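Side-chain contacts in ankyrin repeat family protein (Enterococcus faecalis, PDB 3HRA), which is of unknown function but, as an all-ankyrin-repeat protein, probably serves as a scaffold for binding other proteins: residues I111-K116 / D120-L125; D183-N186 / E192-K195; A143-V148 / I173-G178. All blocks are in the same frame, centred on the assembly; numbering follows the deposited sequence.

Contact 1. Residues I111-K116 / D120-L125; sequences IPAAEK and DNVKLL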
loop_
_atom_site.group_PDB
_atom_site.type_symbol
_atom_site.label_atom_id
_atom_site.label_comp_id
_atom_site.label_asym_id
_atom_site.label_seq_id
_atom_site.Cartn_x
_atom_site.Cartn_y
_atom_site.Cartn_z
ATOM N N ILE A 111 -5.677 3.644 -1.896
ATOM C CA ILE A 111 -5.618 5.011 -2.405
ATOM C C ILE A 111 -4.256 5.369 -3.022
ATOM O O ILE A 111 -4.203 5.784 -4.172
ATOM C CB ILE A 111 -6.059 6.044 -1.351
ATOM C CG1 ILE A 111 -7.554 5.850 -1.034
ATOM C CG2 ILE A 111 -5.809 7.450 -1.871
ATOM C CD1 ILE A 111 -8.079 6.715 0.138
ATOM N N PRO A 112 -3.154 5.198 -2.263
ATOM C CA PRO A 112 -1.832 5.519 -2.824
ATOM C C PRO A 112 -1.411 4.543 -3.927
ATOM O O PRO A 112 -0.718 4.947 -4.851
ATOM C CB PRO A 112 -0.874 5.408 -1.627
ATOM C CG PRO A 112 -1.660 4.860 -0.492
ATOM C CD PRO A 112 -3.100 4.754 -0.856
ATOM N N ALA A 113 -1.810 3.272 -3.848
ATOM C CA ALA A 113 -1.503 2.343 -4.938
ATOM C C ALA A 113 -2.063 2.875 -6.256
ATOM O O ALA A 113 -1.395 2.841 -7.284
ATOM C CB ALA A 113 -2.058 0.954 -4.647
ATOM N N ALA A 114 -3.295 3.376 -6.222
ATOM C CA ALA A 114 -3.911 3.936 -7.423
ATOM C C ALA A 114 -3.244 5.242 -7.864
ATOM O O ALA A 114 -2.973 5.416 -9.050
ATOM C CB ALA A 114 -5.420 4.131 -7.233
ATOM N N GLU A 115 -2.974 6.144 -6.918
ATOM C CA GLU A 115 -2.383 7.436 -7.250
ATOM C C GLU A 115 -1.020 7.234 -7.875
ATOM O O GLU A 115 -0.656 7.919 -8.828
ATOM C CB GLU A 115 -2.252 8.319 -6.007
ATOM C CG GLU A 115 -1.672 9.719 -6.282
ATOM C CD GLU A 115 -0.173 9.820 -5.980
ATOM O OE1 GLU A 115 0.239 9.435 -4.870
ATOM O OE2 GLU A 115 0.592 10.307 -6.837
ATOM N N LYS A 116 -0.273 6.265 -7.345
ATOM C CA LYS A 116 1.093 6.039 -7.792
ATOM C C LYS A 116 1.199 5.128 -9.010
ATOM O O LYS A 116 2.308 4.831 -9.471
ATOM C CB LYS A 116 1.960 5.537 -6.629
ATOM C CG LYS A 116 2.167 6.594 -5.548
ATOM C CD LYS A 116 2.711 5.984 -4.280
ATOM C CE LYS A 116 3.282 7.042 -3.339
ATOM N NZ LYS A 116 2.517 8.299 -3.368
ATOM N N ASP A 120 -1.125 -3.340 -10.653
ATOM C CA ASP A 120 -1.114 -4.709 -10.158
ATOM C C ASP A 120 -1.459 -4.760 -8.667
ATOM O O ASP A 120 -2.194 -5.645 -8.230
ATOM C CB ASP A 120 0.228 -5.388 -10.447
ATOM C CG ASP A 120 0.421 -5.679 -11.930
ATOM O OD1 ASP A 120 -0.572 -6.080 -12.592
ATOM O OD2 ASP A 120 1.559 -5.500 -12.431
ATOM N N ASN A 121 -0.981 -3.786 -7.898
ATOM C CA ASN A 121 -1.385 -3.683 -6.493
ATOM C C ASN A 121 -2.875 -3.399 -6.312
ATOM O O ASN A 121 -3.529 -3.979 -5.434
ATOM C CB ASN A 121 -0.554 -2.627 -5.742
ATOM C CG ASN A 121 0.745 -3.195 -5.201
ATOM O OD1 ASN A 121 1.197 -4.237 -5.646
ATOM N ND2 ASN A 121 1.340 -2.512 -4.232
ATOM N N VAL A 122 -3.409 -2.511 -7.145
ATOM C CA VAL A 122 -4.839 -2.226 -7.116
ATOM C C VAL A 122 -5.662 -3.499 -7.325
ATOM O O VAL A 122 -6.612 -3.759 -6.585
ATOM C CB VAL A 122 -5.213 -1.173 -8.165
ATOM C CG1 VAL A 122 -6.720 -0.980 -8.193
ATOM C CG2 VAL A 122 -4.472 0.136 -7.864
ATOM N N LYS A 123 -5.287 -4.282 -8.329
ATOM C CA LYS A 123 -5.999 -5.517 -8.664
ATOM C C LYS A 123 -5.969 -6.462 -7.497
ATOM O O LYS A 123 -6.992 -7.034 -7.120
ATOM C CB LYS A 123 -5.359 -6.202 -9.867
ATOM C CG LYS A 123 -5.534 -5.474 -11.172
ATOM C CD LYS A 123 -4.707 -6.133 -12.283
ATOM C CE LYS A 123 -4.773 -5.310 -13.580
ATOM N NZ LYS A 123 -3.563 -5.483 -14.452
ATOM N N LEU A 124 -4.778 -6.618 -6.922
ATOM C CA LEU A 124 -4.579 -7.479 -5.770
ATOM C C LEU A 124 -5.492 -7.075 -4.606
ATOM O O LEU A 124 -6.173 -7.920 -4.008
ATOM C CB LEU A 124 -3.119 -7.378 -5.336
ATOM C CG LEU A 124 -2.280 -8.633 -5.172
ATOM C CD1 LEU A 124 -2.509 -9.596 -6.310
ATOM C CD2 LEU A 124 -0.808 -8.215 -5.084
ATOM N N LEU A 125 -5.511 -5.782 -4.287
ATOM C CA LEU A 125 -6.307 -5.303 -3.167
ATOM C C LEU A 125 -7.809 -5.436 -3.450
ATOM O O LEU A 125 -8.584 -5.783 -2.551
ATOM C CB LEU A 125 -5.936 -3.865 -2.812
ATOM C CG LEU A 125 -4.503 -3.691 -2.283
ATOM C CD1 LEU A 125 -4.083 -2.234 -2.406
ATOM C CD2 LEU A 125 -4.367 -4.177 -0.836
#

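Contact 2. Residues D183-N186 / E192-K195; sequences DYAN and EISK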
loop_
_atom_site.group_PDB
_atom_site.type_symbol
_atom_site.label_atom_id
_atom_site.label_comp_id
_atom_site.label_asym_id
_atom_site.label_seq_id
_atom_site.Cartn_x
_atom_site.Cartn_y
_atom_site.Cartn_z
ATOM N N ASP A 183 -15.643 15.871 -12.156
ATOM C CA ASP A 183 -15.284 17.293 -12.082
ATOM C C ASP A 183 -13.822 17.518 -12.435
ATOM O O ASP A 183 -13.509 18.396 -13.245
ATOM C CB ASP A 183 -15.553 17.860 -10.675
ATOM C CG ASP A 183 -17.028 18.018 -10.378
ATOM O OD1 ASP A 183 -17.809 18.228 -11.338
ATOM O OD2 ASP A 183 -17.405 17.927 -9.180
ATOM N N TYR A 184 -12.929 16.725 -11.839
ATOM C CA TYR A 184 -11.499 16.887 -12.081
ATOM C C TYR A 184 -11.127 16.570 -13.533
ATOM O O TYR A 184 -10.369 17.309 -14.155
ATOM C CB TYR A 184 -10.661 16.026 -11.119
ATOM C CG TYR A 184 -10.579 16.589 -9.713
ATOM C CD1 TYR A 184 -9.828 17.726 -9.447
ATOM C CD2 TYR A 184 -11.235 15.970 -8.654
ATOM C CE1 TYR A 184 -9.740 18.248 -8.161
ATOM C CE2 TYR A 184 -11.144 16.477 -7.353
ATOM C CZ TYR A 184 -10.402 17.620 -7.124
ATOM O OH TYR A 184 -10.309 18.146 -5.856
ATOM N N ALA A 185 -11.642 15.463 -14.062
ATOM C CA ALA A 185 -11.317 15.071 -15.427
ATOM C C ALA A 185 -11.756 16.150 -16.410
ATOM O O ALA A 185 -11.029 16.498 -17.335
ATOM C CB ALA A 185 -11.972 13.740 -15.774
ATOM N N ASN A 186 -12.958 16.669 -16.201
ATOM C CA ASN A 186 -13.480 17.752 -17.020
ATOM C C ASN A 186 -12.619 19.033 -16.958
ATOM O O ASN A 186 -12.298 19.625 -17.997
ATOM C CB ASN A 186 -14.928 18.051 -16.622
ATOM C CG ASN A 186 -15.593 19.032 -17.554
ATOM O OD1 ASN A 186 -16.058 20.086 -17.126
ATOM N ND2 ASN A 186 -15.621 18.701 -18.833
ATOM N N GLU A 192 -10.326 11.118 -22.323
ATOM C CA GLU A 192 -10.540 9.674 -22.277
ATOM C C GLU A 192 -11.101 9.223 -20.932
ATOM O O GLU A 192 -11.968 8.359 -20.883
ATOM C CB GLU A 192 -9.260 8.905 -22.600
ATOM C CG GLU A 192 -8.714 9.134 -24.014
ATOM C CD GLU A 192 -9.666 8.637 -25.109
ATOM O OE1 GLU A 192 -10.416 7.661 -24.875
ATOM O OE2 GLU A 192 -9.658 9.223 -26.213
ATOM N N ILE A 193 -10.609 9.811 -19.844
ATOM C CA ILE A 193 -11.181 9.546 -18.532
ATOM C C ILE A 193 -12.638 9.999 -18.442
ATOM O O ILE A 193 -13.488 9.268 -17.922
ATOM C CB ILE A 193 -10.306 10.133 -17.392
ATOM C CG1 ILE A 193 -9.010 9.327 -17.311
ATOM C CG2 ILE A 193 -11.040 10.096 -16.060
ATOM C CD1 ILE A 193 -7.996 9.842 -16.293
ATOM N N SER A 194 -12.936 11.197 -18.954
ATOM C CA SER A 194 -14.315 11.700 -18.915
ATOM C C SER A 194 -15.286 10.746 -19.612
ATOM O O SER A 194 -16.388 10.487 -19.131
ATOM C CB SER A 194 -14.414 13.086 -19.558
ATOM O OG SER A 194 -13.720 14.054 -18.785
ATOM N N LYS A 195 -14.865 10.236 -20.760
ATOM C CA LYS A 195 -15.671 9.318 -21.545
ATOM C C LYS A 195 -15.916 8.022 -20.760
ATOM O O LYS A 195 -17.044 7.518 -20.713
ATOM C CB LYS A 195 -14.966 9.025 -22.869
ATOM C CG LYS A 195 -15.738 8.119 -23.791
ATOM C CD LYS A 195 -15.067 8.011 -25.154
ATOM C CE LYS A 195 -13.718 7.333 -25.045
ATOM N NZ LYS A 195 -13.135 7.059 -26.390
#

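Contact 3. Residues A143-V148 / I173-G178; sequences ALIEAV and IKDNSG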
loop_
_atom_site.group_PDB
_atom_site.type_symbol
_atom_site.label_atom_id
_atom_site.label_comp_id
_atom_site.label_asym_id
_atom_site.label_seq_id
_atom_site.Cartn_x
_atom_site.Cartn_y
_atom_site.Cartn_z
ATOM N N ALA A 143 -9.628 6.607 -4.033
ATOM C CA ALA A 143 -8.670 6.089 -5.009
ATOM C C ALA A 143 -8.999 6.626 -6.392
ATOM O O ALA A 143 -8.103 7.051 -7.131
ATOM C CB ALA A 143 -8.670 4.557 -5.017
ATOM N N LEU A 144 -10.283 6.632 -6.737
ATOM C CA LEU A 144 -10.699 7.158 -8.032
ATOM C C LEU A 144 -10.332 8.635 -8.221
ATOM O O LEU A 144 -9.795 9.024 -9.267
ATOM C CB LEU A 144 -12.200 6.974 -8.217
ATOM C CG LEU A 144 -12.720 7.392 -9.584
ATOM C CD1 LEU A 144 -12.159 6.484 -10.703
ATOM C CD2 LEU A 144 -14.258 7.379 -9.570
ATOM N N ILE A 145 -10.636 9.458 -7.225
ATOM C CA ILE A 145 -10.340 10.881 -7.299
ATOM C C ILE A 145 -8.847 11.127 -7.455
ATOM O O ILE A 145 -8.440 11.953 -8.277
ATOM C CB ILE A 145 -10.903 11.662 -6.081
ATOM C CG1 ILE A 145 -12.431 11.747 -6.191
ATOM C CG2 ILE A 145 -10.322 13.054 -6.049
ATOM C CD1 ILE A 145 -13.122 12.196 -4.918
ATOM N N GLU A 146 -8.026 10.416 -6.684
ATOM C CA GLU A 146 -6.583 10.601 -6.797
ATOM C C GLU A 146 -6.090 10.154 -8.175
ATOM O O GLU A 146 -5.273 10.844 -8.794
ATOM C CB GLU A 146 -5.813 9.886 -5.672
ATOM C CG GLU A 146 -6.070 10.471 -4.280
ATOM C CD GLU A 146 -4.846 10.365 -3.352
ATOM O OE1 GLU A 146 -3.813 9.769 -3.747
ATOM O OE2 GLU A 146 -4.902 10.888 -2.225
ATOM N N ALA A 147 -6.562 8.997 -8.642
ATOM C CA ALA A 147 -6.160 8.491 -9.954
ATOM C C ALA A 147 -6.497 9.463 -11.093
ATOM O O ALA A 147 -5.774 9.531 -12.086
ATOM C CB ALA A 147 -6.771 7.119 -10.226
ATOM N N VAL A 148 -7.595 10.203 -10.948
ATOM C CA VAL A 148 -8.025 11.171 -11.958
ATOM C C VAL A 148 -7.400 12.552 -11.755
ATOM O O VAL A 148 -6.784 13.100 -12.667
ATOM C CB VAL A 148 -9.555 11.337 -11.967
ATOM C CG1 VAL A 148 -9.957 12.490 -12.910
ATOM C CG2 VAL A 148 -10.220 10.038 -12.418
ATOM N N ILE A 173 -18.881 10.362 -5.119
ATOM C CA ILE A 173 -18.271 10.862 -3.879
ATOM C C ILE A 173 -17.516 12.174 -4.097
ATOM O O ILE A 173 -16.724 12.292 -5.021
ATOM C CB ILE A 173 -17.331 9.807 -3.245
ATOM C CG1 ILE A 173 -18.145 8.574 -2.836
ATOM C CG2 ILE A 173 -16.583 10.400 -2.041
ATOM C CD1 ILE A 173 -17.320 7.341 -2.419
ATOM N N LYS A 174 -17.774 13.159 -3.233
ATOM C CA LYS A 174 -17.092 14.452 -3.295
ATOM C C LYS A 174 -15.983 14.534 -2.258
ATOM O O LYS A 174 -16.146 14.095 -1.114
ATOM C CB LYS A 174 -18.087 15.605 -3.085
ATOM C CG LYS A 174 -19.108 15.767 -4.231
ATOM C CD LYS A 174 -20.178 16.799 -3.894
ATOM C CE LYS A 174 -21.151 16.973 -5.064
ATOM N NZ LYS A 174 -22.335 17.803 -4.698
ATOM N N ASP A 175 -14.846 15.088 -2.659
ATOM C CA ASP A 175 -13.780 15.355 -1.698
ATOM C C ASP A 175 -14.105 16.585 -0.858
ATOM O O ASP A 175 -15.219 17.116 -0.941
ATOM C CB ASP A 175 -12.400 15.444 -2.371
ATOM C CG ASP A 175 -12.258 16.630 -3.327
ATOM O OD1 ASP A 175 -11.330 16.592 -4.152
ATOM O OD2 ASP A 175 -13.043 17.601 -3.263
ATOM N N ASN A 176 -13.150 17.023 -0.038
ATOM C CA ASN A 176 -13.384 18.124 0.898
ATOM C C ASN A 176 -13.564 19.471 0.196
ATOM O O ASN A 176 -14.036 20.432 0.813
ATOM C CB ASN A 176 -12.243 18.230 1.915
ATOM C CG ASN A 176 -12.205 17.068 2.895
ATOM O OD1 ASN A 176 -11.209 16.876 3.605
ATOM N ND2 ASN A 176 -13.280 16.294 2.950
ATOM N N SER A 177 -13.165 19.550 -1.074
ATOM C CA SER A 177 -13.396 20.757 -1.868
ATOM C C SER A 177 -14.725 20.691 -2.613
ATOM O O SER A 177 -15.087 21.618 -3.347
ATOM C CB SER A 177 -12.245 21.001 -2.855
ATOM O OG SER A 177 -12.290 20.118 -3.977
ATOM N N GLY A 178 -15.461 19.598 -2.435
ATOM C CA GLY A 178 -16.752 19.448 -3.093
ATOM C C GLY A 178 -16.687 18.944 -4.522
ATOM O O GLY A 178 -17.670 19.023 -5.259
#

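Contact 1. Residues I111-K116 / D120-L125
Val122 lays its CG2 methyl against the backbone of Ala114, with CG2 3.8 Å from Ala114 N and 3.9 Å from Ala114 CA. The same methyl meets both alanine side chains: Val122 CG2 is 4.1 Å from Ala113 CB and 4.2 Å from Ala114 CB. Its torsion explains this. CG1 is anti to the backbone N (chi1 175°), which sets CG2 beside that N and over the facing helix. The Ala113 methyl points at the partner helix. Ala113 CB lies 4.0 Å from Asn121 CB and, more loosely, 4.4 Å from Leu125 CD1. No hydrogen bond crosses the contact; it is apolar and buried. The small alanines let the axes of 111-115 and 120-125 come to 8.7 Å, roughly antiparallel, at 147°. Such an antiparallel helix pair is characteristic of the ankyrin fold. Asn121 touches Ala113 through its CB, while its amide works elsewhere. ND2 donates to Gly80 O and OD1 bonds with Thr85 OG1, so this buried polar group ties the pair to the preceding helices. On the side of the helices that follow in the chain, Ala114 packs on Ala143 of helix 143-149 and on Ile160, and Val122 packs on Leu163, the latter two in helix 155-166. The pair is thus enclosed between helix 85-94 on one side and helices 143-149 and 155-166 on the other.

Contact 2. Residues D183-N186 / E192-K195
Ala185 and Ser194 are the nearest pair of the two segments, CA to CA 5.7 Å, in the last helix pair of this ankyrin-fold chain. The tight part of the contact centres on the methyl of Ala185, which points at the partner helix. Ala185 CB touches Ser194 OG at 3.5 Å and Ile193 CG2 at 3.8 Å. It therefore rests against a hydroxyl and a methyl from two successive residues. Ile193 presents its CG2 branch because that methyl is anti to the backbone N, with CG1 beside the N (chi1 -70°). The same branch also packs on Val148 of helix 143-149, as does Ala185. Ala185 and Ile193 are buried here; Ser194 is partly exposed.

The outer side is looser. Asn186 comes near Ser194 chiefly through its backbone, and its exposed side chain adds little. Glu192 and Lys195 take no part in the contact and are exposed. They pair with each other on the surface. Lys195 NZ makes a salt bridge with Glu192 OE1 at 3.2 Å; as a hydrogen bond it is weak. No hydrogen bond links the two segments, although Ser194 brings a polar atom to their interface. Helix 191-198 is the last helix of the chain, so no further helix pair follows.

The serine hydroxyl turns back to its own helix. OG lies beside the backbone N (chi1 -67°) and makes a weak hydrogen bond with Tyr190 O. It still sits over the Ala185 backbone, with Ser194 OG 3.7 Å from Ala185 C.

Contact 3. Residues A143-V148 / I173-G178
Ile145 makes the van der Waals part of this contact, its methyls meeting mostly backbone and polar atoms of the loop 173-178. Its CD1 methyl ends against backbone: Ile145 CD1 is 3.6 Å from Ile173 O and 4.1 Å from Asp175 N. Ile145 CD1 is also 4.2 Å from Asp175 CB, and Ile145 CG2 is 4.1 Å from Asp175 OD1. The two side chains cross at a slant. With CG1 beside the backbone N (chi1 -72°) and anti to the carbonyl carbon, and with an extended chi2 of 166°, Ile145 holds CD1 out toward the loop. Ile173 adds some looser cover. No hydrogen bond joins the two segments.

The polar interactions centre on Asp175, within the loop and to helix 181-188. Asp175 OD2 accepts from Ser177 N at 2.9 Å, which makes an Asx turn. Ser177 OG also donates to Asp175 OD2, at 2.7 Å. Both donors approach from the same face of the carboxylate. The hydroxyl is on the syn side, 24° out of the plane, while the amide comes from farther above it. Arg179 N is a further donor to this oxygen. The other oxygen, OD1, bonds with Tyr184 OH, so both oxygens of this buried carboxylate have partners.

Backbone bonds complete the loop. Gly178 N donates to Asp175 O at 2.9 Å, closing a type I beta turn. Asn176 is also paired through its backbone with Phe139, in the loop before helix 143-149; both lie in the predicted ankyrin repeat 139-176.

Helix 143-149 sits between helix 110-115, where Ala143 packs on Ala114, and helix 181-188, where Ile145 and Val148 pack on Tyr184. Helix 155-166 packs on it through Leu144, Ala147 and Val148.

In the fold
Contacts 1 and 2 are of one kind: each joins the two helices of a pair through an alanine. Contact 1 is the more central, its centre about 7 Å from the chain's centre, and is fully buried and apolar. Contact 2 has its centre about 25 Å away from the chain's centre, at the end of the stack, and is partly open, with a serine in place of a purely apolar partner. Contact 3 lies between them and joins a helix to a loop; its polar bonds centre on Asp175, which also reaches Tyr184 OH in the segment 183-186 of contact 2. Helix 143-149 connects all three. Its Glu146 touches Ile111 and Glu115 of contact 1.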